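Local coordinates for pentacotripeptide-repeat region of PRORP domain-containing protein (Brachypodium distachyon, PDB 4ME2) that probably binds specific RNA sequences, as a helix-turn-helix pentatricopeptide repeat protein of the chloroplast associated with group II intron RNA, at residues Val107-Glu111 against Pro112-Pro116; Ala145-Glu148 against Glu149-Gly153; Gly161-Val164 against Gly165-Val168. All blocks are in the same frame, centred on the assembly; numbering follows the deposited sequence.

Contact 1: Val107-Glu111 against Pro112-Pro116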
loop_
_atom_site.group_PDB
_atom_site.type_symbol
_atom_site.label_atom_id
_atom_site.label_comp_id
_atom_site.label_asym_id
_atom_site.label_seq_id
_atom_site.Cartn_x
_atom_site.Cartn_y
_atom_site.Cartn_z
ATOM N N VAL A 107 7.615 6.036 8.239
ATOM C CA VAL A 107 7.800 7.199 9.102
ATOM C C VAL A 107 6.667 8.192 8.828
ATOM O O VAL A 107 6.037 8.683 9.764
ATOM C CB VAL A 107 9.174 7.877 8.910
ATOM C CG1 VAL A 107 9.278 9.128 9.770
ATOM C CG2 VAL A 107 10.312 6.920 9.266
ATOM N N ALA A 108 6.385 8.471 7.555
ATOM C CA ALA A 108 5.314 9.419 7.211
ATOM C C ALA A 108 3.961 8.970 7.768
ATOM O O ALA A 108 3.167 9.791 8.244
ATOM C CB ALA A 108 5.232 9.616 5.705
ATOM N N ARG A 109 3.712 7.664 7.712
ATOM C CA ARG A 109 2.413 7.107 8.100
ATOM C C ARG A 109 2.069 7.372 9.570
ATOM O O ARG A 109 0.895 7.358 9.932
ATOM C CB ARG A 109 2.359 5.602 7.808
ATOM C CG ARG A 109 2.312 5.226 6.326
ATOM C CD ARG A 109 2.192 3.715 6.119
ATOM N NE ARG A 109 1.102 3.206 6.947
ATOM C CZ ARG A 109 1.256 2.532 8.082
ATOM N NH1 ARG A 109 2.463 2.207 8.521
ATOM N NH2 ARG A 109 0.186 2.167 8.779
ATOM N N ALA A 110 3.083 7.614 10.399
ATOM C CA ALA A 110 2.885 7.870 11.831
ATOM C C ALA A 110 2.763 9.359 12.171
ATOM O O ALA A 110 2.531 9.717 13.336
ATOM C CB ALA A 110 4.003 7.243 12.644
ATOM N N GLU A 111 2.933 10.221 11.173
ATOM C CA GLU A 111 2.892 11.669 11.397
ATOM C C GLU A 111 1.467 12.202 11.486
ATOM O O GLU A 111 0.572 11.703 10.803
ATOM C CB GLU A 111 3.668 12.428 10.314
ATOM C CG GLU A 111 5.177 12.236 10.376
ATOM C CD GLU A 111 5.775 12.678 11.703
ATOM O OE1 GLU A 111 6.138 13.861 11.835
ATOM O OE2 GLU A 111 5.890 11.842 12.618
ATOM N N PRO A 112 1.260 13.236 12.319
ATOM C CA PRO A 112 -0.069 13.822 12.501
ATOM C C PRO A 112 -0.723 14.328 11.215
ATOM O O PRO A 112 -1.947 14.344 11.130
ATOM C CB PRO A 112 0.191 14.999 13.445
ATOM C CG PRO A 112 1.422 14.625 14.188
ATOM C CD PRO A 112 2.262 13.861 13.202
ATOM N N TRP A 113 0.071 14.748 10.232
ATOM C CA TRP A 113 -0.470 15.283 8.982
ATOM C C TRP A 113 -0.842 14.238 7.957
ATOM O O TRP A 113 -1.459 14.554 6.932
ATOM C CB TRP A 113 0.493 16.307 8.385
ATOM C CG TRP A 113 1.914 15.825 8.332
ATOM C CD1 TRP A 113 2.955 16.153 9.191
ATOM C CD2 TRP A 113 2.489 14.882 7.371
ATOM N NE1 TRP A 113 4.114 15.506 8.824
ATOM C CE2 TRP A 113 3.899 14.731 7.740
ATOM C CE3 TRP A 113 1.998 14.191 6.268
ATOM C CZ2 TRP A 113 4.763 13.909 7.023
ATOM C CZ3 TRP A 113 2.875 13.364 5.553
ATOM C CH2 TRP A 113 4.224 13.230 5.923
ATOM N N TYR A 114 -0.496 12.980 8.224
ATOM C CA TYR A 114 -0.632 11.922 7.219
ATOM C C TYR A 114 -2.075 11.585 6.854
ATOM O O TYR A 114 -2.932 11.465 7.730
ATOM C CB TYR A 114 0.102 10.657 7.668
ATOM C CG TYR A 114 0.127 9.568 6.621
ATOM C CD1 TYR A 114 1.016 9.626 5.549
ATOM C CD2 TYR A 114 -0.743 8.482 6.699
ATOM C CE1 TYR A 114 1.038 8.632 4.587
ATOM C CE2 TYR A 114 -0.729 7.483 5.736
ATOM C CZ TYR A 114 0.161 7.569 4.683
ATOM O OH TYR A 114 0.194 6.587 3.725
ATOM N N ARG A 115 -2.321 11.437 5.555
ATOM C CA ARG A 115 -3.595 10.945 5.030
ATOM C C ARG A 115 -3.388 9.764 4.080
ATOM O O ARG A 115 -2.796 9.924 3.009
ATOM C CB ARG A 115 -4.339 12.053 4.297
ATOM C CG ARG A 115 -4.908 13.124 5.208
ATOM C CD ARG A 115 -4.536 14.505 4.703
ATOM N NE ARG A 115 -5.305 14.919 3.530
ATOM C CZ ARG A 115 -6.476 15.554 3.574
ATOM N NH1 ARG A 115 -7.040 15.850 4.737
ATOM N NH2 ARG A 115 -7.089 15.888 2.447
ATOM N N PRO A 116 -3.902 8.582 4.455
ATOM C CA PRO A 116 -3.744 7.383 3.630
ATOM C C PRO A 116 -4.196 7.622 2.195
ATOM O O PRO A 116 -5.287 8.151 1.963
ATOM C CB PRO A 116 -4.661 6.364 4.312
ATOM C CG PRO A 116 -4.721 6.810 5.731
ATOM C CD PRO A 116 -4.676 8.308 5.680
HETATM O O HOH W 1 6.746 15.674 9.647
#
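The aromatic ring of Tyr114 lies against the last turn of helix 98-109, flat over the backbone of Arg109. Followed outward, Tyr114 CB sits 3.2 Å from the carbonyl oxygen Ala108 O, and CG and CD1 stay near the same carbonyl. Arg109 CA stands over the centre of the Tyr114 ring, 3.6 Å from its centroid, in a CH-pi contact. Farther out, Tyr114 CZ meets Arg109 CG, also at 3.6 Å, and OH continues to a hydrogen bond with Tyr121 OH. Chi1 of -174° turns CG away from the tyrosine's own N and lays the ring along the arginine, whose guanidinium stands nearly upright to it, the planes 82° apart. Arg109 NH1 turns back to His106 ND1 on its own helix, and NE forms a salt bridge with Glu149 of helix 133-151. A type I turn from Glu111 to Tyr114 reverses the chain, closed by Tyr114 N donating to Glu111 O (3.1 Å) from above the carbonyl plane. Within it, Glu111 CB rests over one face of the Trp113 indole, 3.7 Å from the centroid of the five-membered ring, while Trp113 CH2 reaches Ala108 CB at 3.8 Å. One water, in the indole plane, accepts from Trp113 NE1 at 2.8 Å and donates to Glu111 OE1. A leucine in place of Tyr114 would probably leave Tyr121 OH without this hydrogen-bond partner and uncover the Arg109 backbone. The link into helix 118-126 thus combines apolar cover of the helix end with directed bonds from the rings' polar atoms to Tyr121 and water.

Contact 2: Ala145-Glu148 against Glu149-Gly153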
loop_
_atom_site.group_PDB
_atom_site.type_symbol
_atom_site.label_atom_id
_atom_site.label_comp_id
_atom_site.label_asym_id
_atom_site.label_seq_id
_atom_site.Cartn_x
_atom_site.Cartn_y
_atom_site.Cartn_z
ATOM N N ALA A 145 -1.078 -2.867 6.932
ATOM C CA ALA A 145 -0.986 -1.573 7.614
ATOM C C ALA A 145 -2.042 -0.594 7.107
ATOM O O ALA A 145 -2.599 0.178 7.886
ATOM C CB ALA A 145 0.416 -0.983 7.484
ATOM N N PHE A 146 -2.315 -0.643 5.808
ATOM C CA PHE A 146 -3.339 0.190 5.198
ATOM C C PHE A 146 -4.710 -0.190 5.745
ATOM O O PHE A 146 -5.479 0.675 6.155
ATOM C CB PHE A 146 -3.296 0.040 3.674
ATOM C CG PHE A 146 -4.486 0.627 2.959
ATOM C CD1 PHE A 146 -4.904 1.934 3.208
ATOM C CD2 PHE A 146 -5.169 -0.118 2.004
ATOM C CE1 PHE A 146 -5.991 2.476 2.534
ATOM C CE2 PHE A 146 -6.253 0.418 1.319
ATOM C CZ PHE A 146 -6.666 1.716 1.588
ATOM N N ILE A 147 -5.006 -1.485 5.767
ATOM C CA ILE A 147 -6.312 -1.940 6.245
ATOM C C ILE A 147 -6.498 -1.545 7.709
ATOM O O ILE A 147 -7.553 -1.028 8.088
ATOM C CB ILE A 147 -6.520 -3.453 6.014
ATOM C CG1 ILE A 147 -6.572 -3.741 4.511
ATOM C CG2 ILE A 147 -7.804 -3.939 6.680
ATOM C CD1 ILE A 147 -6.513 -5.212 4.150
ATOM N N GLU A 148 -5.456 -1.758 8.510
ATOM C CA GLU A 148 -5.489 -1.411 9.932
ATOM C C GLU A 148 -5.663 0.092 10.154
ATOM O O GLU A 148 -6.516 0.507 10.945
ATOM C CB GLU A 148 -4.247 -1.930 10.663
ATOM C CG GLU A 148 -4.096 -1.370 12.075
ATOM C CD GLU A 148 -3.412 -2.324 13.043
ATOM O OE1 GLU A 148 -2.969 -3.412 12.619
ATOM O OE2 GLU A 148 -3.329 -1.983 14.247
ATOM N N GLU A 149 -4.875 0.911 9.458
ATOM C CA GLU A 149 -4.976 2.357 9.659
ATOM C C GLU A 149 -6.368 2.895 9.313
ATOM O O GLU A 149 -6.807 3.890 9.880
ATOM C CB GLU A 149 -3.874 3.126 8.917
ATOM C CG GLU A 149 -4.053 3.223 7.410
ATOM C CD GLU A 149 -2.798 3.665 6.677
ATOM O OE1 GLU A 149 -1.789 3.997 7.331
ATOM O OE2 GLU A 149 -2.827 3.689 5.433
ATOM N N LYS A 150 -7.068 2.227 8.401
ATOM C CA LYS A 150 -8.430 2.621 8.060
ATOM C C LYS A 150 -9.414 2.141 9.119
ATOM O O LYS A 150 -10.206 2.922 9.640
ATOM C CB LYS A 150 -8.830 2.064 6.694
ATOM C CG LYS A 150 -7.947 2.520 5.547
ATOM C CD LYS A 150 -8.200 3.970 5.167
ATOM C CE LYS A 150 -9.581 4.140 4.552
ATOM N NZ LYS A 150 -9.768 5.509 4.000
ATOM N N GLU A 151 -9.350 0.854 9.441
ATOM C CA GLU A 151 -10.356 0.233 10.301
ATOM C C GLU A 151 -10.237 0.637 11.767
ATOM O O GLU A 151 -11.243 0.741 12.469
ATOM C CB GLU A 151 -10.330 -1.286 10.143
ATOM C CG GLU A 151 -10.695 -1.737 8.740
ATOM C CD GLU A 151 -10.862 -3.237 8.622
ATOM O OE1 GLU A 151 -11.520 -3.675 7.655
ATOM O OE2 GLU A 151 -10.343 -3.974 9.486
ATOM N N ARG A 152 -9.013 0.878 12.223
ATOM C CA ARG A 152 -8.782 1.319 13.595
ATOM C C ARG A 152 -8.612 2.842 13.681
ATOM O O ARG A 152 -8.275 3.375 14.740
ATOM C CB ARG A 152 -7.568 0.597 14.189
ATOM C CG ARG A 152 -7.637 -0.923 14.112
ATOM C CD ARG A 152 -6.377 -1.561 14.682
ATOM N NE ARG A 152 -5.613 -0.624 15.511
ATOM C CZ ARG A 152 -5.424 -0.743 16.822
ATOM N NH1 ARG A 152 -5.927 -1.776 17.485
ATOM N NH2 ARG A 152 -4.719 0.173 17.475
ATOM N N GLY A 153 -8.854 3.531 12.565
ATOM C CA GLY A 153 -8.766 4.991 12.502
ATOM C C GLY A 153 -9.975 5.655 13.131
ATOM O O GLY A 153 -10.870 4.972 13.629
#
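Glu148, on the last turn of helix 133-151, and Arg152, just past its end, run side by side and meet through a salt bridge, Glu148 OE2 to Arg152 NE at 2.9 Å. The oxygen lies over one face of the guanidinium, so the attraction is one of charge and no N-H points at it. Glu148 brings its carboxylate there by a chain anti at chi1 (169°) and bent at chi2, whereas Arg152 bends at chi3, which turns NE toward Glu148 OE2. Glu149 holds a costlier conformation: its CG sits between backbone N and carbonyl carbon (chi1 74°), folded back to 3.2 Å from Phe146 O, and the chain then runs extended. Glu149 OE2 thereby arrives at the edge of the Phe146 ring, 3.5 Å from CD1, the carboxylate steeply inclined to the ring at 84°; the same carboxylate is bound by Tyr121 and Arg109. Lys150 CG, beside the backbone N, lies 3.6 Å from Phe146 CE1; bends at chi2 and chi3 then carry the ammonium to Glu166. One residue on, Ile147 CG2 touches Glu151 CD at 3.7 Å. Regular i to i+4 bonds underlie these pairs, the last being Arg152 N to Glu148 O at 2.8 Å, after which Arg152 leaves helical geometry. At this C-terminal end of a helix in the helical-repeat fold, Phe146 and Ile147 pack on helices 168-180 and 184-197, Lys150 is tied to the next loop, Glu149 gathers Arg109 and Tyr121, and the exposed, poorly directed Glu148-Arg152 pair probably adds little rigidity.

Contact 3: Gly161-Val164 against Gly165-Val168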
loop_
_atom_site.group_PDB
_atom_site.type_symbol
_atom_site.label_atom_id
_atom_site.label_comp_id
_atom_site.label_asym_id
_atom_site.label_seq_id
_atom_site.Cartn_x
_atom_site.Cartn_y
_atom_site.Cartn_z
ATOM N N GLY A 161 -19.293 3.078 8.214
ATOM C CA GLY A 161 -18.071 2.300 8.115
ATOM C C GLY A 161 -16.945 3.042 7.426
ATOM O O GLY A 161 -17.166 4.040 6.739
ATOM N N VAL A 162 -15.732 2.538 7.595
ATOM C CA VAL A 162 -14.560 3.239 7.110
ATOM C C VAL A 162 -14.461 3.257 5.596
ATOM O O VAL A 162 -13.756 4.089 5.042
ATOM C CB VAL A 162 -13.266 2.630 7.674
ATOM C CG1 VAL A 162 -13.225 2.784 9.184
ATOM C CG2 VAL A 162 -13.149 1.164 7.284
ATOM N N TRP A 163 -15.165 2.348 4.932
ATOM C CA TRP A 163 -14.912 2.094 3.522
ATOM C C TRP A 163 -15.943 2.608 2.567
ATOM O O TRP A 163 -15.660 2.733 1.381
ATOM C CB TRP A 163 -14.761 0.609 3.281
ATOM C CG TRP A 163 -13.598 -0.042 3.965
ATOM C CD1 TRP A 163 -13.631 -0.898 5.048
ATOM C CD2 TRP A 163 -12.196 0.055 3.599
ATOM N NE1 TRP A 163 -12.373 -1.317 5.373
ATOM C CE2 TRP A 163 -11.470 -0.784 4.547
ATOM C CE3 TRP A 163 -11.497 0.729 2.627
ATOM C CZ2 TRP A 163 -10.102 -0.919 4.508
ATOM C CZ3 TRP A 163 -10.114 0.583 2.591
ATOM C CH2 TRP A 163 -9.436 -0.224 3.511
ATOM N N VAL A 164 -17.147 2.893 3.053
ATOM C CA VAL A 164 -18.250 3.308 2.172
ATOM C C VAL A 164 -17.955 4.570 1.346
ATOM O O VAL A 164 -18.447 4.709 0.223
ATOM C CB VAL A 164 -19.577 3.444 2.954
ATOM C CG1 VAL A 164 -20.659 4.108 2.115
ATOM C CG2 VAL A 164 -20.046 2.074 3.416
ATOM N N GLY A 165 -17.145 5.473 1.895
ATOM C CA GLY A 165 -16.784 6.704 1.196
ATOM C C GLY A 165 -15.444 6.668 0.479
ATOM O O GLY A 165 -14.957 7.702 0.015
ATOM N N GLU A 166 -14.849 5.480 0.378
ATOM C CA GLU A 166 -13.526 5.315 -0.235
ATOM C C GLU A 166 -13.496 5.644 -1.725
ATOM O O GLU A 166 -14.425 5.302 -2.459
ATOM C CB GLU A 166 -13.020 3.885 -0.024
ATOM C CG GLU A 166 -11.549 3.694 -0.357
ATOM C CD GLU A 166 -10.634 4.426 0.608
ATOM O OE1 GLU A 166 -11.045 4.662 1.764
ATOM O OE2 GLU A 166 -9.503 4.768 0.208
ATOM N N ASP A 167 -12.418 6.294 -2.166
ATOM C CA ASP A 167 -12.203 6.572 -3.586
ATOM C C ASP A 167 -11.945 5.267 -4.347
ATOM O O ASP A 167 -10.820 4.750 -4.372
ATOM C CB ASP A 167 -11.055 7.571 -3.786
ATOM C CG ASP A 167 -10.847 7.952 -5.250
ATOM O OD1 ASP A 167 -11.117 7.124 -6.146
ATOM O OD2 ASP A 167 -10.403 9.087 -5.514
ATOM N N VAL A 168 -13.002 4.754 -4.973
ATOM C CA VAL A 168 -12.964 3.470 -5.671
ATOM C C VAL A 168 -11.884 3.417 -6.749
ATOM O O VAL A 168 -11.235 2.385 -6.927
ATOM C CB VAL A 168 -14.342 3.109 -6.268
ATOM C CG1 VAL A 168 -14.233 1.939 -7.238
ATOM C CG2 VAL A 168 -15.329 2.789 -5.152
HETATM O O HOH W 2 -17.118 5.107 -2.173
#
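Trp163 and Glu166 form the two ends of a tight turn, where Glu166 N donates to Trp163 O at 3.0 Å. The donor stands well above the carbonyl plane, and the N-H still points fairly straight at the oxygen (161°). Their side chains leave the turn side by side: Glu166 CB lies 3.2 Å from Trp163 O, and the carboxylate oxygen Glu166 OE1 comes only loosely up to the indole, 4.1 Å from Trp163 CE3. A bend at chi2 (68°) folds the glutamate back, and Lys150 of helix 133-151 holds the same oxygen in a salt bridge. Over one face of the indole, toward its rim, lies Val162 CG2. A water bridges the turn, donating to Val164 O and to Glu166 O, the latter at 2.7 Å. Farther out, the buried Trp163 ring meets Phe146 edge-to-face, and its NE1 makes a weak hydrogen bond to Glu151, so the turn is positioned by the preceding helix. Asp167 follows at the N-cap of helix 168-180, its OD1 bonded to Lys170 N. This is a type I beta turn leading straight into an N-capped helix, here within the loop that joins two helices of a helical-repeat fold.

How the contacts relate
The three contacts follow one another along the chain, with contact 2 in the middle: its centre lies 12 Å from that of contact 1 and equally 12 Å from that of contact 3. Contacts 1 and 3 do not touch, their nearest atoms being about 6 Å apart. Helix 133-151 is tied by charge to the end of helix 98-109, through Arg109 NE to Glu149 OE1 (3.0 Å), and to the loop before helix 168-180, through Lys150 NZ to Glu166 OE1 (2.7 Å). Packing adds to both junctions, with Pro116 CB on Glu149 OE2 and Lys150 CG on Trp163 CH2. Together they hold three successive parts of a repeat protein thought to bind RNA.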